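Local coordinates for DUF3822 family protein (Bacteroides thetaiotaomicron VPI-5482, PDB 3HRG) that is of unknown function but has an actin-like ATPase fold, which suggests, without establishing, a role that involves nucleotide binding, at residues S14-T19 / L37-V42; N54-S59 / T129-Q134; K161-S166 / L201-Q206; I174-R179 / L207-E212. All coordinates share one frame; numbering follows the deposited sequence. Where two conformers were deposited one is given.

The four contacts fall into two groups on opposite sides of the chain's centre. Interactions 1 and 2 come first, in series along the chain. Their centres lie 12 Å apart, and they touch where Leu17 CD1 meets Leu131 CD1 at 3.8 Å. Interactions 3 and 4 have centres 6 Å apart, and their segments alternate in sequence. Between the groups, centres are 28 to 40 Å apart and nothing touches. Interaction 1 lies in the first five-stranded mixed sheet and interaction 2 joins two helices beside it; interactions 3 and 4 involve neighbouring strands of the second, which repeats the order 3-2-1-4-5, as expected of an actin-like fold. The groups thus occupy separate halves, consistent with each half packing largely within itself.

Interaction 1: S14-T19 / L37-V42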
# COMPACT_ATOMS: atom_id res chain seq x y z
N SER A 14 11.98 -5.45 4.83
CA SER A 14 10.86 -4.87 4.07
C SER A 14 10.94 -3.38 4.26
O SER A 14 11.14 -2.89 5.39
CB SER A 14 9.52 -5.42 4.49
OG SER A 14 9.44 -6.80 4.24
N ILE A 15 10.83 -2.66 3.15
CA ILE A 15 10.95 -1.22 3.10
C ILE A 15 9.71 -0.62 2.48
O ILE A 15 9.35 -1.01 1.36
CB ILE A 15 12.14 -0.80 2.19
CG1 ILE A 15 13.48 -1.35 2.71
CG2 ILE A 15 12.25 0.73 2.10
CD1 ILE A 15 14.67 -1.09 1.81
N ARG A 16 9.07 0.32 3.19
CA ARG A 16 7.90 1.02 2.66
C ARG A 16 8.31 2.45 2.39
O ARG A 16 8.77 3.14 3.31
CB ARG A 16 6.71 1.03 3.63
CG ARG A 16 5.52 1.87 3.09
CD ARG A 16 4.28 1.76 3.95
NE ARG A 16 4.51 2.13 5.35
CZ ARG A 16 4.22 3.33 5.87
NH1 ARG A 16 3.65 4.27 5.14
NH2 ARG A 16 4.47 3.55 7.15
N LEU A 17 8.12 2.89 1.14
CA LEU A 17 8.44 4.24 0.72
C LEU A 17 7.17 5.04 0.46
O LEU A 17 6.25 4.59 -0.23
CB LEU A 17 9.30 4.25 -0.55
CG LEU A 17 10.61 3.46 -0.49
CD1 LEU A 17 11.32 3.55 -1.83
CD2 LEU A 17 11.51 3.91 0.65
N SER A 18 7.10 6.21 1.06
CA SER A 18 6.00 7.11 0.83
C SER A 18 6.46 8.52 1.11
O SER A 18 7.50 8.74 1.73
CB SER A 18 4.81 6.78 1.72
OG SER A 18 5.00 7.28 3.01
N THR A 19 5.67 9.48 0.66
CA THR A 19 5.98 10.87 0.92
C THR A 19 5.75 11.24 2.41
O THR A 19 6.25 12.25 2.85
CB THR A 19 5.12 11.77 0.04
OG1 THR A 19 3.75 11.47 0.30
CG2 THR A 19 5.43 11.53 -1.45
N LEU A 37 12.02 -2.03 12.64
CA LEU A 37 13.36 -1.60 12.98
C LEU A 37 13.57 -0.11 12.99
O LEU A 37 14.36 0.38 13.82
CB LEU A 37 14.34 -2.25 12.02
CG LEU A 37 15.81 -1.95 12.30
CD1 LEU A 37 16.16 -2.19 13.74
CD2 LEU A 37 16.63 -2.80 11.36
N PHE A 38 12.90 0.60 12.10
CA PHE A 38 13.09 2.02 12.03
C PHE A 38 12.00 2.75 11.25
O PHE A 38 11.37 2.16 10.34
CB PHE A 38 14.46 2.33 11.38
N GLU A 39 11.76 4.00 11.66
CA GLU A 39 10.84 4.92 11.01
C GLU A 39 11.67 6.14 10.66
O GLU A 39 12.17 6.82 11.57
CB GLU A 39 9.68 5.32 11.91
CG GLU A 39 8.72 4.19 12.27
CD GLU A 39 7.80 3.74 11.13
OE1 GLU A 39 7.59 4.53 10.17
OE2 GLU A 39 7.24 2.62 11.23
N LYS A 40 11.86 6.41 9.38
CA LYS A 40 12.61 7.58 8.94
C LYS A 40 11.60 8.67 8.54
O LYS A 40 10.71 8.44 7.71
CB LYS A 40 13.53 7.22 7.79
N GLU A 41 11.72 9.84 9.17
CA GLU A 41 10.84 10.99 8.87
C GLU A 41 11.35 11.60 7.55
O GLU A 41 12.55 11.79 7.40
CB GLU A 41 10.83 12.02 10.02
CG GLU A 41 9.93 13.25 9.72
CD GLU A 41 9.63 14.17 10.91
OE1 GLU A 41 9.51 13.70 12.07
OE2 GLU A 41 9.42 15.38 10.68
N VAL A 42 10.46 11.86 6.59
CA VAL A 42 10.92 12.42 5.31
C VAL A 42 10.92 13.93 5.36
O VAL A 42 10.02 14.53 5.95
CB VAL A 42 10.08 11.97 4.10
CG1 VAL A 42 10.21 10.46 3.90
CG2 VAL A 42 8.63 12.37 4.28
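Arg16 and Glu39 face each other across an entire intervening strand, which is the odd feature of this contact. Strand 22-28 runs antiparallel to both 12-17 and 33-40 and separates them, so the CA atoms of Arg16 and Glu39 stay 9.7 Å apart and no hydrogen bond joins the two segments. The three strands form the antiparallel meander that opens the first sheet of the actin-like fold, and a classic beta bulge at Leu37 and Phe38 interrupts the outermost strand.

Two long side chains reach into the gap, one from each strand. Arg16 leaves its strand extended and then bends at chi3 (57°), which swings the guanidinium over the middle strand. Glu39 folds twice in the same sense, and the charged ends approach obliquely, Arg16 NH2 lying 4.5 Å from Glu39 OE1. That is too long for a salt bridge, and a second conformer of Arg16 adds caution. The firmer partners are elsewhere: Arg16 NE pairs with Asp249, while Glu39 OE1 bonds to Ser23 of the intervening strand.

Beyond the strands the chains converge, bringing the CA atoms of Thr19 and Val42 to 6.8 Å. Val42 CG1 rests 3.9 Å from Ser18 O, whereas its CG2 is modelled implausibly close to Thr19 O and supports no conclusion. The Thr19 side chain also lies about 3 Å from an unidentified bound ligand.

With Arg16 paired to Asp249 and Glu39 OE1 held by the Ser23 hydroxyl, the attraction between Arg16 and Glu39 is probably a long-range, weakly directional supplement rather than the bond that fixes either group.

Interaction 2: N54-S59 / T129-Q134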
# COMPACT_ATOMS: atom_id res chain seq x y z
N ASN A 54 19.97 9.85 1.83
CA ASN A 54 20.29 10.27 3.19
C ASN A 54 20.10 9.14 4.22
O ASN A 54 20.97 8.91 5.02
CB ASN A 54 19.43 11.47 3.64
CG ASN A 54 19.91 12.78 3.08
OD1 ASN A 54 21.06 12.90 2.66
ND2 ASN A 54 19.03 13.81 3.11
N VAL A 55 18.97 8.44 4.16
CA VAL A 55 18.71 7.38 5.16
C VAL A 55 19.68 6.18 4.97
O VAL A 55 20.10 5.59 5.96
CB VAL A 55 17.24 6.89 5.20
CG1 VAL A 55 16.92 5.95 4.05
CG2 VAL A 55 16.96 6.16 6.53
N PHE A 56 20.05 5.86 3.74
CA PHE A 56 21.02 4.79 3.51
C PHE A 56 22.38 5.21 4.04
O PHE A 56 23.09 4.40 4.62
CB PHE A 56 21.09 4.37 2.03
CG PHE A 56 20.12 3.30 1.69
CD1 PHE A 56 18.76 3.57 1.59
CD2 PHE A 56 20.56 1.99 1.50
CE1 PHE A 56 17.84 2.56 1.30
CE2 PHE A 56 19.66 1.00 1.19
CZ PHE A 56 18.30 1.28 1.11
N HIS A 57 22.74 6.49 3.88
CA HIS A 57 24.00 6.96 4.41
C HIS A 57 24.05 6.93 5.94
O HIS A 57 25.05 6.54 6.51
CB HIS A 57 24.30 8.38 3.92
CG HIS A 57 25.56 8.95 4.48
ND1 HIS A 57 26.78 8.36 4.24
CD2 HIS A 57 25.80 10.03 5.26
CE1 HIS A 57 27.72 9.06 4.85
NE2 HIS A 57 27.15 10.08 5.47
N GLU A 58 22.97 7.32 6.59
CA GLU A 58 22.87 7.41 8.04
C GLU A 58 22.59 6.10 8.77
O GLU A 58 22.86 6.03 9.97
CB GLU A 58 21.70 8.33 8.42
CG GLU A 58 21.83 9.81 8.03
CD GLU A 58 20.47 10.56 8.05
OE1 GLU A 58 19.40 9.93 8.33
OE2 GLU A 58 20.45 11.77 7.71
N SER A 59 22.05 5.10 8.09
CA SER A 59 21.63 3.86 8.74
C SER A 59 22.50 2.65 8.49
O SER A 59 22.42 2.07 7.40
CB SER A 59 20.23 3.47 8.28
OG SER A 59 19.31 4.51 8.52
N THR A 129 16.81 3.09 -9.69
CA THR A 129 18.24 2.93 -10.00
C THR A 129 19.05 2.82 -8.72
O THR A 129 19.89 1.95 -8.59
CB THR A 129 18.74 4.12 -10.82
OG1 THR A 129 17.93 4.22 -12.01
CG2 THR A 129 20.23 4.00 -11.19
N PHE A 130 18.74 3.68 -7.76
CA PHE A 130 19.46 3.64 -6.51
C PHE A 130 19.20 2.33 -5.77
O PHE A 130 20.15 1.70 -5.32
CB PHE A 130 19.10 4.82 -5.62
CG PHE A 130 19.78 4.78 -4.29
CD1 PHE A 130 21.10 5.14 -4.17
CD2 PHE A 130 19.10 4.33 -3.17
CE1 PHE A 130 21.75 5.08 -2.95
CE2 PHE A 130 19.74 4.27 -1.94
CZ PHE A 130 21.06 4.65 -1.83
N LEU A 131 17.94 1.92 -5.66
CA LEU A 131 17.62 0.67 -4.96
C LEU A 131 18.14 -0.60 -5.66
O LEU A 131 18.57 -1.53 -4.98
CB LEU A 131 16.13 0.57 -4.68
CG LEU A 131 15.63 1.59 -3.64
CD1 LEU A 131 14.07 1.72 -3.67
CD2 LEU A 131 16.15 1.24 -2.23
N ASN A 132 18.14 -0.60 -6.98
CA ASN A 132 18.67 -1.74 -7.74
C ASN A 132 20.18 -1.87 -7.54
O ASN A 132 20.72 -2.98 -7.56
CB ASN A 132 18.30 -1.58 -9.21
CG ASN A 132 18.76 -2.74 -10.05
OD1 ASN A 132 18.22 -3.85 -9.95
ND2 ASN A 132 19.71 -2.47 -10.92
N GLU A 133 20.87 -0.75 -7.32
CA GLU A 133 22.31 -0.78 -7.04
C GLU A 133 22.56 -1.39 -5.67
O GLU A 133 23.48 -2.18 -5.52
CB GLU A 133 22.94 0.63 -7.11
CG GLU A 133 23.04 1.19 -8.53
CD GLU A 133 23.27 2.72 -8.65
OE1 GLU A 133 23.03 3.47 -7.66
OE2 GLU A 133 23.64 3.17 -9.77
N GLN A 134 21.75 -1.03 -4.67
CA GLN A 134 21.92 -1.56 -3.31
C GLN A 134 21.46 -3.02 -3.23
O GLN A 134 22.12 -3.82 -2.60
CB GLN A 134 21.17 -0.75 -2.24
CG GLN A 134 21.27 0.76 -2.34
CD GLN A 134 22.67 1.27 -2.60
OE1 GLN A 134 23.62 0.93 -1.88
NE2 GLN A 134 22.81 2.12 -3.61
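Phe130 CG stands anti to its own backbone nitrogen (chi1 177°), which sends the ring out of helix 125-134 toward Phe56, whose side chain slides past it in the opposite direction. The result is a T-shaped (edge-to-face) aromatic pair joining two helices of the first half of the actin-like fold. The ring planes are 87° apart, the centroids are separated by 5.2 Å, and the edge of Phe130 is directed at a face of Phe56.

Phe130 CE2 stands over that face, offset toward the rim, and comes within 3.7 Å of Phe56 CD1. Its neighbour CZ meets the aliphatic root of the same residue, with Phe130 CZ 3.9 Å from Phe56 CB. Two further side chains of helix 125-134 reach the outer part of the Phe56 ring. The Leu131 and Phe56 side chains cross at about a right angle, with Leu131 CD2 4.0 Å from Phe56 CZ, and Gln134 lays its methylene CG 3.9 Å from Phe56 CE2.

The helix segments run at 27° to each other with axes 12.7 Å apart, a spacing filled jointly by Phe56 and the three side chains that meet it. Cutting Phe56 back to an alanine would probably leave the Phe130 edge without the face it meets and open a gap between the helices. Leu62 also touches Phe56, and Leu52 touches Phe130 and Leu131.

Gln134, modelled in two conformers, is bent at chi2 in the one described. Its NE2 thereby sits over a face of the Phe130 ring and donates to Phe130 O at 3.2 Å, an oxygen that also accepts from Gln134 N.

Interaction 3: K161-S166 / L201-Q206; sequences KKMYAS and LYVWKQ
The indole of Trp204 receives Met163 at its edge: the selenium, SE of this selenomethionine, lies 5.4 Å from the centroid of the six-membered ring and 82° off its normal. This is a Met-aromatic contact of the edge type, made through the CE3 corner, where Met163 SE and Trp204 CE3 are 4.1 Å apart. The Met163 methyl CE approaches the same corner obliquely, while Phe209 forms an edge-to-face pair with the tryptophan.

The contact packs helix 193-206 on the second five-stranded sheet of the actin-like fold. Strand 162-167 lies inside that sheet, between 171-178 and 215-220, and the helix connects strand 181-189 to 215-220, which runs parallel to 162-167.

Met163 bridges the layers because its chain is extended through chi1 and chi2 and bends only at chi3 (-65°). The long arm spans much of the 8.0 Å between the CA atoms of Met163 and Trp204, and the final bend lays CE against the helix. There the methyl meets backbone as well as side chain: Met163 CE is 3.6 Å from Trp204 N and 3.8 Å from Trp204 CE3. No hydrogen bond crosses the two segments, and all three touching residues are buried, so apolar fit carries the contact.

Neighbouring strands continue the same layer. Met163 also touches Ile174, Cys176 and Leu216, while Val203 extends to Leu184 and Phe188 of strand 181-189.

Val203 adds a second wall to the methyl's seat, with Met163 CE 3.6 Å from Val203 CG1 and 3.9 Å from Val203 CB.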
# COMPACT_ATOMS: atom_id res chain seq x y z
N LYS A 161 -20.89 -6.67 1.59
CA LYS A 161 -19.80 -6.18 0.73
C LYS A 161 -18.99 -5.27 1.63
O LYS A 161 -19.51 -4.70 2.61
CB LYS A 161 -20.27 -5.41 -0.49
CG LYS A 161 -21.12 -6.21 -1.44
CD LYS A 161 -21.48 -5.40 -2.66
CE LYS A 161 -22.42 -6.16 -3.59
NZ LYS A 161 -22.68 -5.32 -4.80
N LYS A 162 -17.72 -5.09 1.31
CA LYS A 162 -16.86 -4.31 2.18
C LYS A 162 -15.99 -3.34 1.41
O LYS A 162 -15.48 -3.65 0.33
CB LYS A 162 -16.03 -5.26 3.04
CG LYS A 162 -16.92 -6.06 4.05
CD LYS A 162 -16.19 -7.13 4.71
CE LYS A 162 -17.09 -8.03 5.52
NZ LYS A 162 -17.91 -8.95 4.69
N MSE A 163 -15.86 -2.15 1.98
CA MSE A 163 -14.99 -1.12 1.45
C MSE A 163 -13.89 -0.90 2.48
O MSE A 163 -14.19 -0.58 3.65
CB MSE A 163 -15.75 0.22 1.25
CG MSE A 163 -14.83 1.32 0.77
SE MSE A 163 -15.74 2.99 0.36
CE MSE A 163 -16.81 2.42 -1.10
N TYR A 164 -12.64 -1.08 2.08
CA TYR A 164 -11.46 -0.86 2.94
C TYR A 164 -10.78 0.38 2.41
O TYR A 164 -10.46 0.43 1.23
CB TYR A 164 -10.49 -2.04 2.95
CG TYR A 164 -11.09 -3.28 3.53
CD1 TYR A 164 -11.02 -3.52 4.90
CD2 TYR A 164 -11.75 -4.20 2.74
CE1 TYR A 164 -11.59 -4.65 5.46
CE2 TYR A 164 -12.33 -5.36 3.30
CZ TYR A 164 -12.26 -5.56 4.65
OH TYR A 164 -12.81 -6.69 5.22
N ALA A 165 -10.60 1.40 3.26
CA ALA A 165 -9.98 2.65 2.89
C ALA A 165 -8.73 2.87 3.73
O ALA A 165 -8.81 2.86 4.98
CB ALA A 165 -10.98 3.81 3.10
N SER A 166 -7.59 3.03 3.05
CA SER A 166 -6.31 3.27 3.67
C SER A 166 -6.04 4.75 3.43
O SER A 166 -5.78 5.20 2.30
CB SER A 166 -5.23 2.42 3.06
OG SER A 166 -4.00 2.68 3.67
N LEU A 201 -17.88 8.38 -0.53
CA LEU A 201 -19.28 8.32 -0.91
C LEU A 201 -19.49 8.15 -2.41
O LEU A 201 -20.50 7.54 -2.83
CB LEU A 201 -20.04 9.55 -0.38
CG LEU A 201 -20.06 9.68 1.17
CD1 LEU A 201 -20.80 10.98 1.65
CD2 LEU A 201 -20.66 8.45 1.83
N TYR A 202 -18.60 8.72 -3.21
CA TYR A 202 -18.67 8.57 -4.66
C TYR A 202 -18.55 7.08 -5.00
O TYR A 202 -19.35 6.54 -5.76
CB TYR A 202 -17.56 9.34 -5.38
CG TYR A 202 -17.65 9.16 -6.86
CD1 TYR A 202 -18.45 9.98 -7.60
CD2 TYR A 202 -16.97 8.13 -7.51
CE1 TYR A 202 -18.60 9.80 -8.94
CE2 TYR A 202 -17.12 7.94 -8.87
CZ TYR A 202 -17.93 8.79 -9.57
OH TYR A 202 -18.10 8.66 -10.93
N VAL A 203 -17.52 6.44 -4.48
CA VAL A 203 -17.31 5.02 -4.77
C VAL A 203 -18.46 4.16 -4.20
O VAL A 203 -18.88 3.20 -4.81
CB VAL A 203 -15.95 4.52 -4.26
CG1 VAL A 203 -15.82 2.99 -4.48
CG2 VAL A 203 -14.78 5.31 -4.95
N TRP A 204 -18.96 4.50 -3.03
CA TRP A 204 -20.06 3.76 -2.45
C TRP A 204 -21.25 3.74 -3.40
O TRP A 204 -21.90 2.71 -3.59
CB TRP A 204 -20.49 4.41 -1.12
CG TRP A 204 -21.38 3.53 -0.25
CD1 TRP A 204 -22.74 3.37 -0.32
CD2 TRP A 204 -20.94 2.71 0.83
NE1 TRP A 204 -23.15 2.46 0.64
CE2 TRP A 204 -22.06 2.06 1.36
CE3 TRP A 204 -19.69 2.43 1.36
CZ2 TRP A 204 -21.96 1.15 2.41
CZ3 TRP A 204 -19.59 1.55 2.43
CH2 TRP A 204 -20.73 0.92 2.95
N LYS A 205 -21.58 4.92 -3.96
CA LYS A 205 -22.72 5.06 -4.87
C LYS A 205 -22.42 4.36 -6.20
O LYS A 205 -23.29 3.69 -6.75
CB LYS A 205 -23.09 6.54 -5.07
CG LYS A 205 -24.36 6.83 -5.91
CD LYS A 205 -25.65 6.27 -5.25
CE LYS A 205 -26.91 6.48 -6.09
NZ LYS A 205 -26.83 5.87 -7.43
N GLN A 206 -21.19 4.51 -6.70
CA GLN A 206 -20.76 3.91 -7.95
C GLN A 206 -20.94 2.39 -7.97
O GLN A 206 -21.34 1.82 -8.98
CB GLN A 206 -19.26 4.20 -8.17
CG GLN A 206 -18.65 3.73 -9.49
CD GLN A 206 -17.11 3.80 -9.54
OE1 GLN A 206 -16.45 4.33 -8.64
NE2 GLN A 206 -16.54 3.22 -10.56

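Interaction 4: I174-R179 / L207-E212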
# COMPACT_ATOMS: atom_id res chain seq x y z
N ILE A 174 -8.70 3.15 -1.93
CA ILE A 174 -9.96 2.45 -1.70
C ILE A 174 -9.96 1.09 -2.38
O ILE A 174 -9.67 1.00 -3.58
CB ILE A 174 -11.15 3.29 -2.17
CG1 ILE A 174 -11.15 4.66 -1.47
CG2 ILE A 174 -12.49 2.55 -1.94
CD1 ILE A 174 -12.27 5.59 -1.92
N TYR A 175 -10.32 0.07 -1.61
CA TYR A 175 -10.33 -1.34 -2.04
C TYR A 175 -11.68 -1.94 -1.65
O TYR A 175 -12.01 -2.04 -0.46
CB TYR A 175 -9.20 -2.12 -1.38
CG TYR A 175 -7.85 -1.45 -1.53
CD1 TYR A 175 -7.11 -1.58 -2.70
CD2 TYR A 175 -7.35 -0.65 -0.52
CE1 TYR A 175 -5.85 -0.95 -2.85
CE2 TYR A 175 -6.07 -0.03 -0.64
CZ TYR A 175 -5.35 -0.17 -1.82
OH TYR A 175 -4.14 0.46 -1.96
N CYS A 176 -12.45 -2.35 -2.65
CA CYS A 176 -13.80 -2.87 -2.41
C CYS A 176 -13.93 -4.34 -2.77
O CYS A 176 -13.40 -4.77 -3.79
CB CYS A 176 -14.84 -2.05 -3.19
SG CYS A 176 -14.87 -0.35 -2.68
N PHE A 177 -14.71 -5.07 -1.95
CA PHE A 177 -14.85 -6.51 -2.12
C PHE A 177 -16.22 -7.09 -1.90
O PHE A 177 -17.01 -6.56 -1.14
CB PHE A 177 -13.97 -7.24 -1.08
CG PHE A 177 -12.51 -6.99 -1.23
CD1 PHE A 177 -11.92 -5.88 -0.62
CD2 PHE A 177 -11.73 -7.83 -2.00
CE1 PHE A 177 -10.54 -5.67 -0.76
CE2 PHE A 177 -10.38 -7.62 -2.13
CZ PHE A 177 -9.79 -6.55 -1.53
N GLU A 178 -16.44 -8.24 -2.55
CA GLU A 178 -17.64 -9.03 -2.37
C GLU A 178 -17.13 -10.45 -2.24
O GLU A 178 -16.59 -10.99 -3.21
CB GLU A 178 -18.62 -8.91 -3.55
CG GLU A 178 -19.88 -9.79 -3.37
CD GLU A 178 -20.93 -9.54 -4.43
OE1 GLU A 178 -20.68 -8.83 -5.43
OE2 GLU A 178 -22.03 -10.04 -4.22
N ARG A 179 -17.28 -11.01 -1.03
CA ARG A 179 -16.86 -12.38 -0.67
C ARG A 179 -15.49 -12.74 -1.26
O ARG A 179 -15.32 -13.72 -1.98
CB ARG A 179 -17.95 -13.39 -1.07
CG ARG A 179 -17.81 -14.78 -0.44
CD ARG A 179 -19.01 -15.64 -0.77
NE ARG A 179 -18.97 -16.92 -0.07
N LEU A 207 -20.59 1.76 -6.85
CA LEU A 207 -20.67 0.29 -6.73
C LEU A 207 -22.00 -0.23 -6.19
O LEU A 207 -22.16 -1.44 -5.97
CB LEU A 207 -19.51 -0.16 -5.85
CG LEU A 207 -18.11 0.03 -6.43
CD1 LEU A 207 -17.03 -0.49 -5.47
CD2 LEU A 207 -18.05 -0.68 -7.75
N GLU A 208 -22.93 0.70 -5.98
CA GLU A 208 -24.28 0.47 -5.48
C GLU A 208 -24.24 -0.28 -4.14
O GLU A 208 -25.01 -1.22 -3.94
CB GLU A 208 -25.15 -0.25 -6.53
CG GLU A 208 -25.12 0.46 -7.91
CD GLU A 208 -25.99 -0.18 -8.96
OE1 GLU A 208 -27.07 -0.73 -8.67
OE2 GLU A 208 -25.58 -0.12 -10.13
N PHE A 209 -23.33 0.13 -3.26
CA PHE A 209 -23.25 -0.45 -1.93
C PHE A 209 -24.53 -0.10 -1.16
O PHE A 209 -25.14 0.96 -1.38
CB PHE A 209 -22.01 0.01 -1.18
CG PHE A 209 -20.79 -0.87 -1.36
CD1 PHE A 209 -20.49 -1.47 -2.57
CD2 PHE A 209 -19.87 -0.96 -0.32
CE1 PHE A 209 -19.32 -2.26 -2.70
CE2 PHE A 209 -18.71 -1.73 -0.43
CZ PHE A 209 -18.41 -2.35 -1.63
N ASN A 210 -24.95 -1.02 -0.30
CA ASN A 210 -26.16 -0.87 0.50
C ASN A 210 -25.81 -0.10 1.77
O ASN A 210 -24.97 -0.53 2.57
CB ASN A 210 -26.71 -2.26 0.81
CG ASN A 210 -28.02 -2.22 1.51
OD1 ASN A 210 -28.11 -1.78 2.65
ND2 ASN A 210 -29.06 -2.72 0.85
N GLN A 211 -26.45 1.05 1.95
CA GLN A 211 -26.16 1.91 3.11
C GLN A 211 -26.39 1.26 4.49
O GLN A 211 -25.71 1.63 5.43
CB GLN A 211 -26.94 3.22 3.03
CG GLN A 211 -26.52 4.11 1.86
CD GLN A 211 -27.31 5.40 1.86
OE1 GLN A 211 -28.20 5.60 1.02
NE2 GLN A 211 -27.07 6.23 2.86
N GLU A 212 -27.28 0.28 4.58
CA GLU A 212 -27.57 -0.49 5.81
C GLU A 212 -26.72 -1.74 6.06
O GLU A 212 -26.29 -1.96 7.18
CB GLU A 212 -29.07 -0.92 5.82
CG GLU A 212 -29.49 -2.08 6.83
CD GLU A 212 -29.29 -1.75 8.33
OE1 GLU A 212 -29.61 -0.63 8.79
OE2 GLU A 212 -28.82 -2.64 9.06
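Cys176 directs its CB toward the connection that follows helix 193-206, where the ends of Leu207 and Phe209 meet it. Leu207 brings in one methyl branch, CD1, which lies 3.5 Å from Cys176 CB and equally 3.5 Å from Cys176 SG, so it sits against the whole CB-SG bond. Cys176 presents that bond because SG is anti to its carbonyl carbon (chi1 -62°). Phe209 contributes the far end of its ring: Phe209 CZ is 3.9 Å from Cys176 CB. The sulfur lies oblique to this ring, with Cys176 SG 5.0 Å from the Phe209 centroid and 43° off the normal, a Cys sulfur-aromatic contact that is neither face-on nor edge-on.

Strand 171-178 belongs to the second five-stranded sheet of the actin-like fold, and the connection leading to strand 215-220 packs onto it here. A Schellman motif with positive phi at Glu208 ends the helix and separates the two contacting residues. Farther along, an Asx turn, in which Glu212 N donates to Asn210 OD1 at 2.9 Å, shapes the chain.

No hydrogen bond crosses the two segments. Toward Leu207 and Phe209 the thiol probably serves as a polarisable, largely apolar surface, and cohesion probably rests on dispersion and close fit.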